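Local structure of USG-1 protein homolog (Pseudomonas aeruginosa, 2HJS) at the interface of chains A and B. The protein is probably an aspartate-semialdehyde dehydrogenase family oxidoreductase that binds a nicotinamide cofactor and forms dimers. Coordinates in Å, arbitrary orientation; residue numbers count along the deposited sequence, not the author numbering. Chains: chain A/B, USG-1 protein homolog.

Contact 1: the interface of chains A and B. Residues chain A 177-178, 181, 197; chain B 177-178, 181, 197.
A:Thr177 and B:Thr177 meet methyl to methyl near the two-fold axis, with CG2 of A:Thr177 3.6 Å from CG2 of B:Thr177. Both lie in helix 167-181 of their own chain. The methyl CG2 stands anti to the backbone N and OG1 anti to the carbonyl carbon (chi1 -58°), which turns the methyl to the partner helix. A:Leu181, in the last turn of the same helix, reaches over at about a right angle. Branch CD1 of A:Leu181 touches CG2 of B:Thr177 at 3.6 Å and CD1 of B:Leu181 at 3.8 Å. The twin contacts have the chains exchanged. Four branched side chains thus form the tightly packed centre. A:Phe197 borders this centre closely from a loop. It presents its rim: OG1 of B:Thr177 lies in the ring plane, 3.7 Å from CE1 of A:Phe197, while CZ of A:Phe197 is 3.8 Å from CG2 of B:Thr177. The alanine side is looser. CD1 of A:Leu181 is 3.9 Å from the backbone N of B:Ala178, and each alanine hides little surface. The patch is a small, mainly apolar seam that joins the ends of two symmetry-related helices and probably helps hold the dimer together.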
ATOM      1  N   THR A 177      10.777  12.880 -10.398  1.00 51.17           N
ATOM      2  CA  THR A 177      11.770  12.409  -9.433  1.00 52.16           C
ATOM      3  C   THR A 177      13.079  13.159  -9.644  1.00 53.30           C
ATOM      4  O   THR A 177      13.696  13.612  -8.676  1.00 52.94           O
ATOM      5  CB  THR A 177      11.984  10.868  -9.479  1.00 52.33           C
ATOM      6  OG1 THR A 177      10.740  10.194  -9.245  1.00 52.70           O
ATOM      7  CG2 THR A 177      12.950  10.431  -8.397  1.00 51.93           C
ATOM      8  N   ALA A 178      13.464  13.331 -10.911  1.00 54.59           N
ATOM      9  CA  ALA A 178      14.700  14.017 -11.277  1.00 55.61           C
ATOM     10  C   ALA A 178      14.671  15.497 -10.897  1.00 56.95           C
ATOM     11  O   ALA A 178      15.629  16.001 -10.302  1.00 57.17           O
ATOM     12  CB  ALA A 178      14.966  13.856 -12.761  1.00 55.57           C
ATOM     13  N   LEU A 181      15.265  15.756  -7.193  1.00 67.10           N
ATOM     14  CA  LEU A 181      16.592  15.337  -6.756  1.00 69.42           C
ATOM     15  C   LEU A 181      17.693  16.354  -7.046  1.00 71.04           C
ATOM     16  O   LEU A 181      18.619  16.503  -6.247  1.00 71.48           O
ATOM     17  CB  LEU A 181      16.949  13.939  -7.275  1.00 69.27           C
ATOM     18  CG  LEU A 181      16.336  12.772  -6.478  1.00 69.61           C
ATOM     19  CD1 LEU A 181      16.849  11.440  -7.001  1.00 69.80           C
ATOM     20  CD2 LEU A 181      16.578  12.875  -4.966  1.00 69.47           C
ATOM     21  N   PHE A 197       7.964  10.177  -4.967  1.00 46.47           N
ATOM     22  CA  PHE A 197       8.043   9.933  -3.520  1.00 45.74           C
ATOM     23  C   PHE A 197       6.687  10.142  -2.790  1.00 45.48           C
ATOM     24  O   PHE A 197       6.651  10.588  -1.652  1.00 44.93           O
ATOM     25  CB  PHE A 197       9.141  10.811  -2.895  1.00 46.27           C
ATOM     26  CG  PHE A 197      10.477  10.717  -3.586  1.00 46.62           C
ATOM     27  CD1 PHE A 197      11.221   9.538  -3.541  1.00 46.29           C
ATOM     28  CD2 PHE A 197      11.001  11.820  -4.248  1.00 47.90           C
ATOM     29  CE1 PHE A 197      12.476   9.455  -4.158  1.00 47.50           C
ATOM     30  CE2 PHE A 197      12.259  11.758  -4.875  1.00 47.41           C
ATOM     31  CZ  PHE A 197      12.992  10.567  -4.831  1.00 47.09           C
TER
ATOM     32  N   THR B 177      18.059   6.215  -5.041  1.00 51.17           N
ATOM     33  CA  THR B 177      17.257   6.812  -6.108  1.00 52.16           C
ATOM     34  C   THR B 177      18.172   7.535  -7.088  1.00 53.30           C
ATOM     35  O   THR B 177      18.017   7.387  -8.304  1.00 52.94           O
ATOM     36  CB  THR B 177      16.137   7.752  -5.577  1.00 52.33           C
ATOM     37  OG1 THR B 177      15.275   7.032  -4.684  1.00 52.70           O
ATOM     38  CG2 THR B 177      15.284   8.264  -6.719  1.00 51.93           C
ATOM     39  N   ALA B 178      19.151   8.267  -6.552  1.00 54.59           N
ATOM     40  CA  ALA B 178      20.102   9.028  -7.357  1.00 55.61           C
ATOM     41  C   ALA B 178      20.998   8.122  -8.201  1.00 56.95           C
ATOM     42  O   ALA B 178      21.168   8.365  -9.399  1.00 57.17           O
ATOM     43  CB  ALA B 178      20.942   9.921  -6.465  1.00 55.57           C
ATOM     44  N   LEU B 181      18.993   6.928 -11.148  1.00 67.10           N
ATOM     45  CA  LEU B 181      18.611   7.973 -12.092  1.00 69.42           C
ATOM     46  C   LEU B 181      19.747   8.438 -13.000  1.00 71.04           C
ATOM     47  O   LEU B 181      19.513   8.747 -14.170  1.00 71.48           O
ATOM     48  CB  LEU B 181      17.917   9.148 -11.393  1.00 69.27           C
ATOM     49  CG  LEU B 181      16.429   8.924 -11.064  1.00 69.61           C
ATOM     50  CD1 LEU B 181      15.812  10.188 -10.487  1.00 69.80           C
ATOM     51  CD2 LEU B 181      15.608   8.437 -12.267  1.00 69.47           C
ATOM     52  N   PHE B 197      12.165   3.152  -5.810  1.00 46.47           N
ATOM     53  CA  PHE B 197      11.092   2.737  -6.725  1.00 45.74           C
ATOM     54  C   PHE B 197      10.583   1.293  -6.457  1.00 45.48           C
ATOM     55  O   PHE B 197      10.213   0.579  -7.377  1.00 44.93           O
ATOM     56  CB  PHE B 197      11.553   2.892  -8.185  1.00 46.27           C
ATOM     57  CG  PHE B 197      12.123   4.247  -8.514  1.00 46.62           C
ATOM     58  CD1 PHE B 197      11.308   5.380  -8.521  1.00 46.29           C
ATOM     59  CD2 PHE B 197      13.464   4.380  -8.851  1.00 47.90           C
ATOM     60  CE1 PHE B 197      11.827   6.638  -8.854  1.00 47.50           C
ATOM     61  CE2 PHE B 197      14.005   5.633  -9.188  1.00 47.41           C
ATOM     62  CZ  PHE B 197      13.181   6.764  -9.183  1.00 47.09           C
TER

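Contact 2: the interface of chains A and B. Residues chain A 201, 215, 235-237; chain B 249, 298, 300.
Bends at chi2 (-148°) and chi3 (59°) bring the guanidinium of B:Arg298 round to A:Glu215, whose own chain is extended beyond CG. The two groups approach from opposite directions and lie nearly coplanar, 8° between planes. They form a salt bridge with two hydrogen bonds, end-on. NH2 of B:Arg298 donates to OE1 of A:Glu215 at 2.8 Å, and NH1 of B:Arg298 to OE2 of A:Glu215 at 2.9 Å. Both carboxylate oxygens use their syn lone pairs. NH1 of B:Arg298 also donates to the backbone O of A:Ala201 at 3.0 Å, tilted from the carbonyl plane. Behind the pair, the backbone N of A:Cys237 donates a hydrogen bond to OE2 of A:Glu215 on its anti side at 2.9 Å, which helps fix the carboxylate. The guanidinium of B:Arg300 lies over one face of that of B:Arg298, offset toward the rim. NH1 of B:Arg300 donates to O of B:Arg298 at 3.0 Å, and its NH2 makes a weak bond to OG1 of A:Thr236. Water 1 joins NE of B:Arg300 to OE1 of A:Glu215 and O of A:Val235. The carboxylate probably offsets the charge of the two arginines. The site ties strand 294-301 of one chain to helix 213-225, strand 233-239 and the loop at A:Ala201 of the other, a polar link in the probable dimer.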
ATOM      1  N   ALA A 201      -4.046   8.263  -2.956  1.00 46.27           N
ATOM      2  CA  ALA A 201      -5.098   7.445  -2.344  1.00 46.97           C
ATOM      3  C   ALA A 201      -5.936   6.650  -3.340  1.00 47.68           C
ATOM      4  O   ALA A 201      -6.545   5.646  -2.969  1.00 48.58           O
ATOM      5  CB  ALA A 201      -6.011   8.338  -1.474  1.00 46.51           C
ATOM      6  N   GLU A 215     -10.989   0.220  -9.666  1.00 49.17           N
ATOM      7  CA  GLU A 215     -11.618  -0.491  -8.543  1.00 49.34           C
ATOM      8  C   GLU A 215     -12.946  -1.179  -8.946  1.00 49.05           C
ATOM      9  O   GLU A 215     -13.208  -2.325  -8.549  1.00 48.83           O
ATOM     10  CB  GLU A 215     -11.851   0.482  -7.392  1.00 48.23           C
ATOM     11  CG  GLU A 215     -10.595   0.750  -6.599  1.00 49.71           C
ATOM     12  CD  GLU A 215     -10.673   1.979  -5.697  1.00 51.23           C
ATOM     13  OE1 GLU A 215     -11.777   2.587  -5.529  1.00 51.07           O
ATOM     14  OE2 GLU A 215      -9.605   2.348  -5.144  1.00 51.35           O
ATOM     15  N   VAL A 235     -11.965  -3.497  -2.365  1.00 51.71           N
ATOM     16  CA  VAL A 235     -10.792  -3.141  -3.188  1.00 51.42           C
ATOM     17  C   VAL A 235     -10.403  -1.695  -3.003  1.00 51.08           C
ATOM     18  O   VAL A 235     -11.232  -0.826  -3.205  1.00 51.47           O
ATOM     19  CB  VAL A 235     -11.065  -3.155  -4.710  1.00 51.81           C
ATOM     20  CG1 VAL A 235      -9.737  -3.260  -5.490  1.00 50.69           C
ATOM     21  CG2 VAL A 235     -11.994  -4.206  -5.100  1.00 54.05           C
ATOM     22  N   THR A 236      -9.127  -1.457  -2.705  1.00 50.40           N
ATOM     23  CA  THR A 236      -8.530  -0.147  -2.745  1.00 50.17           C
ATOM     24  C   THR A 236      -7.328  -0.207  -3.682  1.00 50.54           C
ATOM     25  O   THR A 236      -6.436  -1.046  -3.507  1.00 50.11           O
ATOM     26  CB  THR A 236      -8.069   0.283  -1.344  1.00 50.32           C
ATOM     27  OG1 THR A 236      -9.181   0.163  -0.446  1.00 51.68           O
ATOM     28  CG2 THR A 236      -7.581   1.729  -1.345  1.00 49.49           C
ATOM     29  N   CYS A 237      -7.308   0.670  -4.682  1.00 50.28           N
ATOM     30  CA  CYS A 237      -6.116   0.812  -5.518  1.00 51.32           C
ATOM     31  C   CYS A 237      -5.413   2.124  -5.240  1.00 51.57           C
ATOM     32  O   CYS A 237      -5.981   3.207  -5.408  1.00 51.93           O
ATOM     33  CB  CYS A 237      -6.442   0.690  -7.008  1.00 50.90           C
ATOM     34  SG  CYS A 237      -7.036  -0.952  -7.415  1.00 52.70           S
TER
ATOM     35  N   SER B 249      -4.473   2.529   4.658  1.00 48.47           N
ATOM     36  CA  SER B 249      -5.729   2.126   4.057  1.00 49.49           C
ATOM     37  C   SER B 249      -6.448   1.187   5.022  1.00 49.57           C
ATOM     38  O   SER B 249      -5.960   0.115   5.363  1.00 48.48           O
ATOM     39  CB  SER B 249      -5.489   1.465   2.701  1.00 49.26           C
ATOM     40  OG  SER B 249      -6.721   0.989   2.198  1.00 53.26           O
ATOM     41  N   ARG B 298     -11.470   9.478   1.372  1.00 48.40           N
ATOM     42  CA  ARG B 298     -11.980   8.320   0.642  1.00 47.79           C
ATOM     43  C   ARG B 298     -12.973   7.526   1.471  1.00 47.50           C
ATOM     44  O   ARG B 298     -13.016   6.303   1.382  1.00 47.62           O
ATOM     45  CB  ARG B 298     -10.844   7.416   0.102  1.00 47.78           C
ATOM     46  CG  ARG B 298      -9.891   8.078  -0.893  1.00 46.69           C
ATOM     47  CD  ARG B 298      -9.390   7.071  -1.907  1.00 47.69           C
ATOM     48  NE  ARG B 298     -10.501   6.473  -2.650  1.00 45.15           N
ATOM     49  CZ  ARG B 298     -10.472   5.320  -3.299  1.00 46.74           C
ATOM     50  NH1 ARG B 298      -9.349   4.610  -3.356  1.00 46.03           N
ATOM     51  NH2 ARG B 298     -11.577   4.891  -3.929  1.00 45.07           N
ATOM     52  N   ARG B 300     -16.049   5.761   2.139  1.00 46.19           N
ATOM     53  CA  ARG B 300     -17.019   5.144   1.223  1.00 46.68           C
ATOM     54  C   ARG B 300     -17.429   3.772   1.758  1.00 46.75           C
ATOM     55  O   ARG B 300     -16.734   3.206   2.607  1.00 46.63           O
ATOM     56  CB  ARG B 300     -16.398   4.981  -0.176  1.00 47.02           C
ATOM     57  CG  ARG B 300     -15.165   4.064  -0.169  1.00 45.44           C
ATOM     58  CD  ARG B 300     -14.335   4.223  -1.428  1.00 47.55           C
ATOM     59  NE  ARG B 300     -13.347   3.150  -1.605  1.00 47.23           N
ATOM     60  CZ  ARG B 300     -12.158   3.096  -0.985  1.00 49.28           C
ATOM     61  NH1 ARG B 300     -11.789   4.030  -0.109  1.00 50.73           N
ATOM     62  NH2 ARG B 300     -11.331   2.090  -1.230  1.00 49.81           N
TER
HETATM   63  O   HOH W   1     -13.531   1.039  -4.045  1.00 41.83           O

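Contact 3: the interface of chains A and B. Residues chain A 279-281, 283; chain B 193, 202.
Loop segments from both chains form this contact within the dimerisation region: residues 279-283 of chain A, just before helix 284-288, meet B:Arg193 and B:Gln202. B:Arg193 lies flat against one face of the A:Tyr281 ring. The planes are 12° apart, and CZ of the tyrosine sits over the centre of the guanidinium. NH2 of B:Arg193 is over the ring face, offset toward the rim, 3.8 Å from the centroid of the A:Tyr281 ring, in a cation-pi contact. The arginine chain is bent at chi2 and chi3, which lays the group along the ring. Its edge meets A:Asp280. NH1 of B:Arg193 donates to OD1 of A:Asp280 at 3.0 Å. NH2 of B:Arg193 donates to the same oxygen with a longer bond. That oxygen lies in the guanidinium plane, although the carboxylate itself is turned 82° from it. The backbone N of A:Tyr281 also donates a hydrogen bond to OD1 of A:Asp280 at 2.7 Å, from above the carboxylate plane. Three donors therefore fix this oxygen, and the salt bridge is held at the edge of the stacked arginine. B:Gln202 packs at the CD2 side of the tyrosine, with its amide inclined to the ring. CD of B:Gln202 is 3.3 Å from CD2 of A:Tyr281. NE2 of B:Gln202 donates to the backbone O of A:Gly279 at 3.2 Å. Water 2 bridges NH2 of B:Arg193, at 3.1 Å, to the hydroxyl OG1 of A:Thr283.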
ATOM      1  N   GLY A 279      10.532 -16.434   5.709  1.00 52.65           N
ATOM      2  CA  GLY A 279      10.664 -15.028   6.074  1.00 51.99           C
ATOM      3  C   GLY A 279      11.244 -14.095   5.024  1.00 51.57           C
ATOM      4  O   GLY A 279      11.515 -12.926   5.328  1.00 51.80           O
ATOM      5  N   ASP A 280      11.471 -14.578   3.801  0.50 50.96           N
ATOM      6  CA  ASP A 280      11.844 -13.672   2.712  0.50 50.43           C
ATOM      7  C   ASP A 280      10.600 -13.362   1.898  0.50 50.12           C
ATOM      8  O   ASP A 280       9.565 -14.002   2.060  0.50 50.40           O
ATOM      9  CB  ASP A 280      12.965 -14.245   1.834  0.50 50.08           C
ATOM     10  CG  ASP A 280      13.686 -13.165   0.987  0.50 50.51           C
ATOM     11  OD1 ASP A 280      13.369 -11.944   1.064  0.50 45.84           O
ATOM     12  OD2 ASP A 280      14.596 -13.563   0.222  0.50 51.80           O
ATOM     13  N   TYR A 281      10.695 -12.368   1.030  1.00 50.21           N
ATOM     14  CA  TYR A 281       9.537 -11.888   0.290  1.00 49.21           C
ATOM     15  C   TYR A 281       9.959 -11.457  -1.118  1.00 48.85           C
ATOM     16  O   TYR A 281      11.083 -11.021  -1.322  1.00 48.66           O
ATOM     17  CB  TYR A 281       8.830 -10.735   1.054  1.00 48.64           C
ATOM     18  CG  TYR A 281       9.733  -9.533   1.281  1.00 48.14           C
ATOM     19  CD1 TYR A 281       9.824  -8.501   0.333  1.00 44.84           C
ATOM     20  CD2 TYR A 281      10.528  -9.449   2.432  1.00 47.05           C
ATOM     21  CE1 TYR A 281      10.687  -7.426   0.524  1.00 45.05           C
ATOM     22  CE2 TYR A 281      11.386  -8.394   2.629  1.00 47.16           C
ATOM     23  CZ  TYR A 281      11.460  -7.377   1.683  1.00 47.43           C
ATOM     24  OH  TYR A 281      12.327  -6.335   1.914  1.00 48.02           O
ATOM     25  N   THR A 283       9.616  -8.846  -4.474  1.00 48.62           N
ATOM     26  CA  THR A 283       9.231  -7.451  -4.793  1.00 49.72           C
ATOM     27  C   THR A 283       9.078  -7.285  -6.306  1.00 50.42           C
ATOM     28  O   THR A 283       9.571  -8.127  -7.068  1.00 50.74           O
ATOM     29  CB  THR A 283      10.269  -6.407  -4.296  1.00 49.46           C
ATOM     30  OG1 THR A 283      11.496  -6.586  -5.023  1.00 50.03           O
ATOM     31  CG2 THR A 283      10.507  -6.523  -2.797  1.00 47.83           C
TER
ATOM     32  N   ARG B 193      18.728  -5.148  -0.439  1.00 64.39           N
ATOM     33  CA  ARG B 193      18.014  -5.079  -1.707  1.00 61.56           C
ATOM     34  C   ARG B 193      17.626  -3.626  -2.015  1.00 59.35           C
ATOM     35  O   ARG B 193      17.744  -2.737  -1.162  1.00 58.54           O
ATOM     36  CB  ARG B 193      16.779  -5.989  -1.669  1.00 61.47           C
ATOM     37  CG  ARG B 193      15.610  -5.439  -0.838  1.00 62.24           C
ATOM     38  CD  ARG B 193      15.047  -6.493   0.089  1.00 63.19           C
ATOM     39  NE  ARG B 193      14.238  -7.453  -0.644  1.00 62.79           N
ATOM     40  CZ  ARG B 193      13.991  -8.703  -0.258  1.00 63.51           C
ATOM     41  NH1 ARG B 193      14.487  -9.207   0.878  1.00 61.50           N
ATOM     42  NH2 ARG B 193      13.236  -9.464  -1.035  1.00 63.45           N
ATOM     43  N   GLN B 202       7.359  -6.217   3.856  1.00 48.13           N
ATOM     44  CA  GLN B 202       7.424  -6.157   5.306  1.00 48.89           C
ATOM     45  C   GLN B 202       8.462  -5.124   5.700  1.00 49.50           C
ATOM     46  O   GLN B 202       9.351  -4.789   4.896  1.00 49.14           O
ATOM     47  CB  GLN B 202       7.826  -7.523   5.910  1.00 48.70           C
ATOM     48  CG  GLN B 202       9.230  -7.960   5.584  1.00 47.23           C
ATOM     49  CD  GLN B 202       9.379  -9.479   5.559  1.00 48.25           C
ATOM     50  OE1 GLN B 202       8.476 -10.201   5.128  1.00 49.36           O
ATOM     51  NE2 GLN B 202      10.503  -9.967   6.044  1.00 45.23           N
TER
HETATM   52  O   HOH W   2      13.204  -8.431  -3.949  1.00 47.35           O

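The three contacts are spread over one two-fold symmetric interface. The centres of their C-alpha atoms lie about 26 Å apart for contacts 1 and 2, 22 Å for contacts 1 and 3, and 24 Å for contacts 2 and 3. They share no residue. The loop stretch between helix 167-181 and helix 213-225 serves all three, through A:Phe197 and B:Phe197 in contact 1, A:Ala201 in contact 2, and B:Arg193 and B:Gln202 in contact 3. Contact 1 is mainly apolar, while contacts 2 and 3 each centre on an arginine-carboxylate salt bridge. Symmetry repeats contacts 2 and 3 with the chains exchanged. This spread probably fixes the relative orientation of the subunits.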